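Local coordinates for hypothetical protein (Archaeoglobus fulgidus, PDB 2OGK) that is of unknown function, and resembles RNA-binding proteins in structure although it is unlikely to bind RNA itself, at residues Lys3-Trp8 with Arg124-Pro129; Arg10-Val15 with Ala120-Leu125. One frame throughout, in Å; residues are numbered along the deposited sequence.

Contact 1: residues Lys3-Trp8 with Arg124-Pro129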
loop_
_atom_site.group_PDB
_atom_site.type_symbol
_atom_site.label_atom_id
_atom_site.label_comp_id
_atom_site.label_asym_id
_atom_site.label_seq_id
_atom_site.Cartn_x
_atom_site.Cartn_y
_atom_site.Cartn_z
ATOM N N LYS D 3 -20.980 2.780 -11.346
ATOM C CA LYS D 3 -20.253 3.076 -12.624
ATOM C C LYS D 3 -18.885 3.736 -12.417
ATOM O O LYS D 3 -18.679 4.529 -11.499
ATOM C CB LYS D 3 -21.117 3.958 -13.542
ATOM C CG LYS D 3 -20.490 4.297 -14.904
ATOM C CD LYS D 3 -20.930 3.356 -16.044
ATOM C CE LYS D 3 -20.169 2.019 -16.095
ATOM N NZ LYS D 3 -20.640 0.979 -15.126
ATOM N N GLY D 4 -17.960 3.396 -13.306
ATOM C CA GLY D 4 -16.606 3.912 -13.263
ATOM C C GLY D 4 -15.755 2.836 -13.909
ATOM O O GLY D 4 -16.294 1.881 -14.484
ATOM N N LYS D 5 -14.438 2.978 -13.840
ATOM C CA LYS D 5 -13.569 1.959 -14.414
ATOM C C LYS D 5 -12.327 1.716 -13.558
ATOM O O LYS D 5 -12.028 2.482 -12.625
ATOM C CB LYS D 5 -13.151 2.341 -15.839
ATOM C CG LYS D 5 -12.170 3.501 -15.947
ATOM C CD LYS D 5 -11.444 3.456 -17.289
ATOM C CE LYS D 5 -10.188 4.332 -17.312
ATOM N NZ LYS D 5 -9.408 4.153 -18.588
ATOM N N ILE D 6 -11.627 0.629 -13.882
ATOM C CA ILE D 6 -10.399 0.253 -13.197
ATOM C C ILE D 6 -9.246 0.733 -14.075
ATOM O O ILE D 6 -8.793 0.009 -14.953
ATOM C CB ILE D 6 -10.283 -1.281 -13.044
ATOM C CG1 ILE D 6 -11.569 -1.859 -12.464
ATOM C CG2 ILE D 6 -9.129 -1.618 -12.135
ATOM C CD1 ILE D 6 -11.529 -3.361 -12.296
ATOM N N GLU D 7 -8.780 1.955 -13.854
ATOM C CA GLU D 7 -7.683 2.498 -14.649
ATOM C C GLU D 7 -6.578 1.453 -14.894
ATOM O O GLU D 7 -6.119 1.291 -16.027
ATOM C CB GLU D 7 -7.096 3.716 -13.954
ATOM C CG GLU D 7 -6.390 4.665 -14.871
ATOM C CD GLU D 7 -5.616 5.732 -14.103
ATOM O OE1 GLU D 7 -6.193 6.358 -13.178
ATOM O OE2 GLU D 7 -4.426 5.946 -14.431
ATOM N N TRP D 8 -6.147 0.752 -13.842
ATOM C CA TRP D 8 -5.116 -0.289 -13.972
ATOM C C TRP D 8 -5.176 -1.366 -12.897
ATOM O O TRP D 8 -6.032 -1.334 -12.014
ATOM C CB TRP D 8 -3.700 0.308 -13.971
ATOM C CG TRP D 8 -3.403 1.256 -12.853
ATOM C CD1 TRP D 8 -3.293 2.606 -12.949
ATOM C CD2 TRP D 8 -3.143 0.928 -11.481
ATOM N NE1 TRP D 8 -2.973 3.152 -11.727
ATOM C CE2 TRP D 8 -2.876 2.146 -10.805
ATOM C CE3 TRP D 8 -3.111 -0.273 -10.753
ATOM C CZ2 TRP D 8 -2.578 2.200 -9.433
ATOM C CZ3 TRP D 8 -2.815 -0.218 -9.386
ATOM C CH2 TRP D 8 -2.554 1.016 -8.746
ATOM N N ARG D 124 -6.657 0.309 -9.423
ATOM C CA ARG D 124 -7.116 1.676 -9.282
ATOM C C ARG D 124 -8.521 1.800 -9.849
ATOM O O ARG D 124 -8.806 1.346 -10.956
ATOM C CB ARG D 124 -6.195 2.679 -9.969
ATOM C CG ARG D 124 -6.348 4.042 -9.328
ATOM C CD ARG D 124 -5.674 5.174 -10.078
ATOM N NE ARG D 124 -5.625 6.370 -9.236
ATOM C CZ ARG D 124 -6.693 6.959 -8.690
ATOM N NH1 ARG D 124 -7.913 6.478 -8.902
ATOM N NH2 ARG D 124 -6.539 8.016 -7.897
ATOM N N LEU D 125 -9.408 2.391 -9.063
ATOM C CA LEU D 125 -10.779 2.581 -9.486
ATOM C C LEU D 125 -10.925 4.078 -9.678
ATOM O O LEU D 125 -10.444 4.861 -8.856
ATOM C CB LEU D 125 -11.750 2.106 -8.409
ATOM C CG LEU D 125 -11.546 0.718 -7.806
ATOM C CD1 LEU D 125 -12.477 0.558 -6.631
ATOM C CD2 LEU D 125 -11.807 -0.349 -8.830
ATOM N N VAL D 126 -11.573 4.475 -10.769
ATOM C CA VAL D 126 -11.764 5.891 -11.057
ATOM C C VAL D 126 -13.248 6.152 -11.311
ATOM O O VAL D 126 -13.931 5.361 -11.981
ATOM C CB VAL D 126 -10.907 6.319 -12.281
ATOM C CG1 VAL D 126 -9.457 5.890 -12.072
ATOM C CG2 VAL D 126 -11.450 5.694 -13.551
ATOM N N THR D 127 -13.748 7.253 -10.759
ATOM C CA THR D 127 -15.152 7.594 -10.920
ATOM C C THR D 127 -15.341 9.092 -11.165
ATOM O O THR D 127 -14.421 9.878 -10.958
ATOM C CB THR D 127 -15.997 7.174 -9.648
ATOM O OG1 THR D 127 -15.593 7.935 -8.499
ATOM C CG2 THR D 127 -15.830 5.697 -9.345
ATOM N N TYR D 128 -16.527 9.471 -11.644
ATOM C CA TYR D 128 -16.847 10.876 -11.826
ATOM C C TYR D 128 -18.175 11.173 -11.131
ATOM O O TYR D 128 -19.221 10.648 -11.504
ATOM C CB TYR D 128 -16.975 11.273 -13.293
ATOM C CG TYR D 128 -16.951 12.777 -13.453
ATOM C CD1 TYR D 128 -15.763 13.439 -13.746
ATOM C CD2 TYR D 128 -18.096 13.546 -13.197
ATOM C CE1 TYR D 128 -15.700 14.821 -13.774
ATOM C CE2 TYR D 128 -18.051 14.939 -13.214
ATOM C CZ TYR D 128 -16.841 15.579 -13.502
ATOM O OH TYR D 128 -16.757 16.964 -13.479
ATOM N N PRO D 129 -18.145 12.003 -10.081
ATOM C CA PRO D 129 -16.958 12.657 -9.520
ATOM C C PRO D 129 -16.100 11.644 -8.782
ATOM O O PRO D 129 -16.534 10.516 -8.535
ATOM C CB PRO D 129 -17.552 13.682 -8.554
ATOM C CG PRO D 129 -18.878 13.995 -9.156
ATOM C CD PRO D 129 -19.375 12.639 -9.579
#
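Lys5 and Val126 join the two segments through a pair of backbone hydrogen bonds. Val126 N gives the shorter one to Lys5 O, at 2.8 Å. Lys5 N returns a bond to Val126 O at 3.1 Å. This makes an antiparallel hydrogen-bonded pair. Further along, Arg124 N donates to Trp8 O at 3.1 Å. Glu7 and Arg124 add a long, weak ion pair, with OE1 of Glu7 4.0 Å from NE of Arg124. The oxygen stands off the plane of the guanidinium and meets no N-H directly, so any attraction is probably electrostatic and weak.

Arg124 has a large part in the packing. Its CG stands anti to the backbone N (chi1 -156°) and the chain runs extended to NE, alongside Glu7. Its CB sits over one face of the Trp8 indole, 3.7 Å from the centroid of the five-membered ring, a CH-pi contact. Val126 meets two partners. CG2 lies beside the Lys5 chain, while CG1 faces CB and OE1 of Glu7, whose side chain runs across it. Ile6 and Leu125 lie side by side, with Ile6 CG1 3.9 Å from Leu125 CD2. Gly4 passes close to Val126 O, where a side chain would point at the neighbouring strand.

The pair belongs to strands 5-15 and 118-126, adjacent in an antiparallel sheet. Helix 132-142 packs on Ile6, Leu125 and Thr127, and helix 61-75 also touches Ile6. Beyond the strand, Tyr128 OH bonds to Val56 O of the second subunit.

Contact 2: residues Arg10-Val15 with Ala120-Leu125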
loop_
_atom_site.group_PDB
_atom_site.type_symbol
_atom_site.label_atom_id
_atom_site.label_comp_id
_atom_site.label_asym_id
_atom_site.label_seq_id
_atom_site.Cartn_x
_atom_site.Cartn_y
_atom_site.Cartn_z
ATOM N N ARG D 10 -2.216 -3.837 -10.634
ATOM C CA ARG D 10 -0.850 -4.243 -10.330
ATOM C C ARG D 10 -0.804 -5.465 -9.404
ATOM O O ARG D 10 -1.427 -5.488 -8.345
ATOM C CB ARG D 10 -0.088 -3.056 -9.734
ATOM C CG ARG D 10 -0.007 -1.904 -10.716
ATOM C CD ARG D 10 0.609 -0.662 -10.119
ATOM N NE ARG D 10 0.477 0.469 -11.034
ATOM C CZ ARG D 10 0.727 1.739 -10.717
ATOM N NH1 ARG D 10 1.132 2.062 -9.492
ATOM N NH2 ARG D 10 0.562 2.691 -11.633
ATOM N N VAL D 11 -0.083 -6.491 -9.852
ATOM C CA VAL D 11 0.077 -7.745 -9.111
ATOM C C VAL D 11 1.554 -7.940 -8.796
ATOM O O VAL D 11 2.371 -8.100 -9.697
ATOM C CB VAL D 11 -0.417 -8.962 -9.933
ATOM C CG1 VAL D 11 -0.072 -10.243 -9.216
ATOM C CG2 VAL D 11 -1.923 -8.878 -10.148
ATOM N N SER D 12 1.894 -7.937 -7.514
ATOM C CA SER D 12 3.281 -8.087 -7.124
ATOM C C SER D 12 3.553 -9.040 -5.974
ATOM O O SER D 12 2.680 -9.358 -5.168
ATOM C CB SER D 12 3.853 -6.719 -6.793
ATOM O OG SER D 12 2.941 -6.014 -5.977
ATOM N N ALA D 13 4.804 -9.486 -5.929
ATOM C CA ALA D 13 5.301 -10.402 -4.913
ATOM C C ALA D 13 6.801 -10.160 -4.769
ATOM O O ALA D 13 7.414 -9.479 -5.594
ATOM C CB ALA D 13 5.037 -11.840 -5.325
ATOM N N VAL D 14 7.381 -10.706 -3.708
ATOM C CA VAL D 14 8.807 -10.563 -3.461
ATOM C C VAL D 14 9.471 -11.937 -3.460
ATOM O O VAL D 14 8.851 -12.948 -3.099
ATOM C CB VAL D 14 9.075 -9.854 -2.118
ATOM C CG1 VAL D 14 10.522 -10.022 -1.712
ATOM C CG2 VAL D 14 8.764 -8.386 -2.255
ATOM N N VAL D 15 10.729 -11.963 -3.886
ATOM C CA VAL D 15 11.501 -13.194 -3.944
ATOM C C VAL D 15 12.687 -13.066 -3.001
ATOM O O VAL D 15 13.537 -12.187 -3.163
ATOM C CB VAL D 15 12.019 -13.470 -5.371
ATOM C CG1 VAL D 15 12.507 -14.893 -5.471
ATOM C CG2 VAL D 15 10.915 -13.226 -6.381
ATOM N N ALA D 120 0.458 -9.103 -3.607
ATOM C CA ALA D 120 -0.338 -7.890 -3.577
ATOM C C ALA D 120 -1.017 -7.598 -4.907
ATOM O O ALA D 120 -0.387 -7.602 -5.962
ATOM C CB ALA D 120 0.535 -6.712 -3.173
ATOM N N VAL D 121 -2.312 -7.323 -4.834
ATOM C CA VAL D 121 -3.102 -7.014 -6.013
ATOM C C VAL D 121 -3.825 -5.683 -5.840
ATOM O O VAL D 121 -4.876 -5.640 -5.213
ATOM C CB VAL D 121 -4.169 -8.107 -6.262
ATOM C CG1 VAL D 121 -4.965 -7.794 -7.526
ATOM C CG2 VAL D 121 -3.502 -9.471 -6.366
ATOM N N LYS D 122 -3.262 -4.598 -6.370
ATOM C CA LYS D 122 -3.935 -3.302 -6.286
ATOM C C LYS D 122 -4.742 -3.119 -7.564
ATOM O O LYS D 122 -4.453 -3.727 -8.591
ATOM C CB LYS D 122 -2.964 -2.113 -6.170
ATOM C CG LYS D 122 -1.506 -2.422 -6.036
ATOM C CD LYS D 122 -1.147 -2.898 -4.649
ATOM C CE LYS D 122 0.255 -3.522 -4.654
ATOM N NZ LYS D 122 0.426 -4.694 -5.625
ATOM N N LEU D 123 -5.765 -2.283 -7.491
ATOM C CA LEU D 123 -6.601 -1.995 -8.645
ATOM C C LEU D 123 -7.049 -0.563 -8.501
ATOM O O LEU D 123 -7.746 -0.241 -7.540
ATOM C CB LEU D 123 -7.844 -2.883 -8.672
ATOM C CG LEU D 123 -7.671 -4.387 -8.552
ATOM C CD1 LEU D 123 -7.686 -4.799 -7.081
ATOM C CD2 LEU D 123 -8.802 -5.052 -9.285
ATOM N N ARG D 124 -6.657 0.309 -9.423
ATOM C CA ARG D 124 -7.116 1.676 -9.282
ATOM C C ARG D 124 -8.521 1.800 -9.849
ATOM O O ARG D 124 -8.806 1.346 -10.956
ATOM C CB ARG D 124 -6.195 2.679 -9.969
ATOM C CG ARG D 124 -6.348 4.042 -9.328
ATOM C CD ARG D 124 -5.674 5.174 -10.078
ATOM N NE ARG D 124 -5.625 6.370 -9.236
ATOM C CZ ARG D 124 -6.693 6.959 -8.690
ATOM N NH1 ARG D 124 -7.913 6.478 -8.902
ATOM N NH2 ARG D 124 -6.539 8.016 -7.897
ATOM N N LEU D 125 -9.408 2.391 -9.063
ATOM C CA LEU D 125 -10.779 2.581 -9.486
ATOM C C LEU D 125 -10.925 4.078 -9.678
ATOM O O LEU D 125 -10.444 4.861 -8.856
ATOM C CB LEU D 125 -11.750 2.106 -8.409
ATOM C CG LEU D 125 -11.546 0.718 -7.806
ATOM C CD1 LEU D 125 -12.477 0.558 -6.631
ATOM C CD2 LEU D 125 -11.807 -0.349 -8.830
#
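Ser12 OG and Lys122 NZ meet 2.9 Å apart in a hydrogen bond donated by the lysine. The same ammonium also makes weak bonds to Arg10 O across the contact and to Ala120 O in its own strand. It thus lies over the seam between the strands, where backbone oxygens of both come within its range. The lysine chain is bent to get there. Its chi2 of -76° swings CD aside, and its chi4 of -58° turns NZ back. An alanine here would probably leave Ser12 OG without its charged donor and strip the two backbone oxygens of their weak extra bonds.

Underneath is regular antiparallel pairing. Arg10 and Lys122 exchange backbone bonds, with Lys122 N 2.8 Å from Arg10 O. Ser12 and Ala120 do the same, with Ser12 N 2.8 Å from Ala120 O. Between them, Val11 and Val121 form a non-hydrogen-bonded pair. Their side chains project from the other face of the sheet and lie side by side, with the two CG2 atoms 4.1 Å apart. The guanidinium of Arg10 has its main partner outside the two segments: NE forms a salt bridge with Glu57 of strand 50-58.

Segments 10-15 and 120-125, parts of strands 5-15 and 118-126, run antiparallel at 158° in the middle of the sheet. Strand 50-58 bonds to the far edge of the first and strand 95-101 to that of the second. Phe67 of helix 61-75 packs against both Val11 and Val121.

Both contacts join strands 5-15 and 118-126, and their centres lie about 17 Å apart. Contact 2 is near the middle of the chain, partly buried, with regular pairing and a valine pair under a helix. Contact 1 is a surface contact at the end of the same two strands. Its pairing is looser. Its side-chain chemistry is an indole face and a weak ion pair, where contact 2 has a lysine-serine hydrogen bond. Helix 61-75 reaches both, while helix 132-142 packs on contact 1. Trp8 couples the two, making a cation-pi contact with Arg10 and packing on Lys122 CB through CZ3.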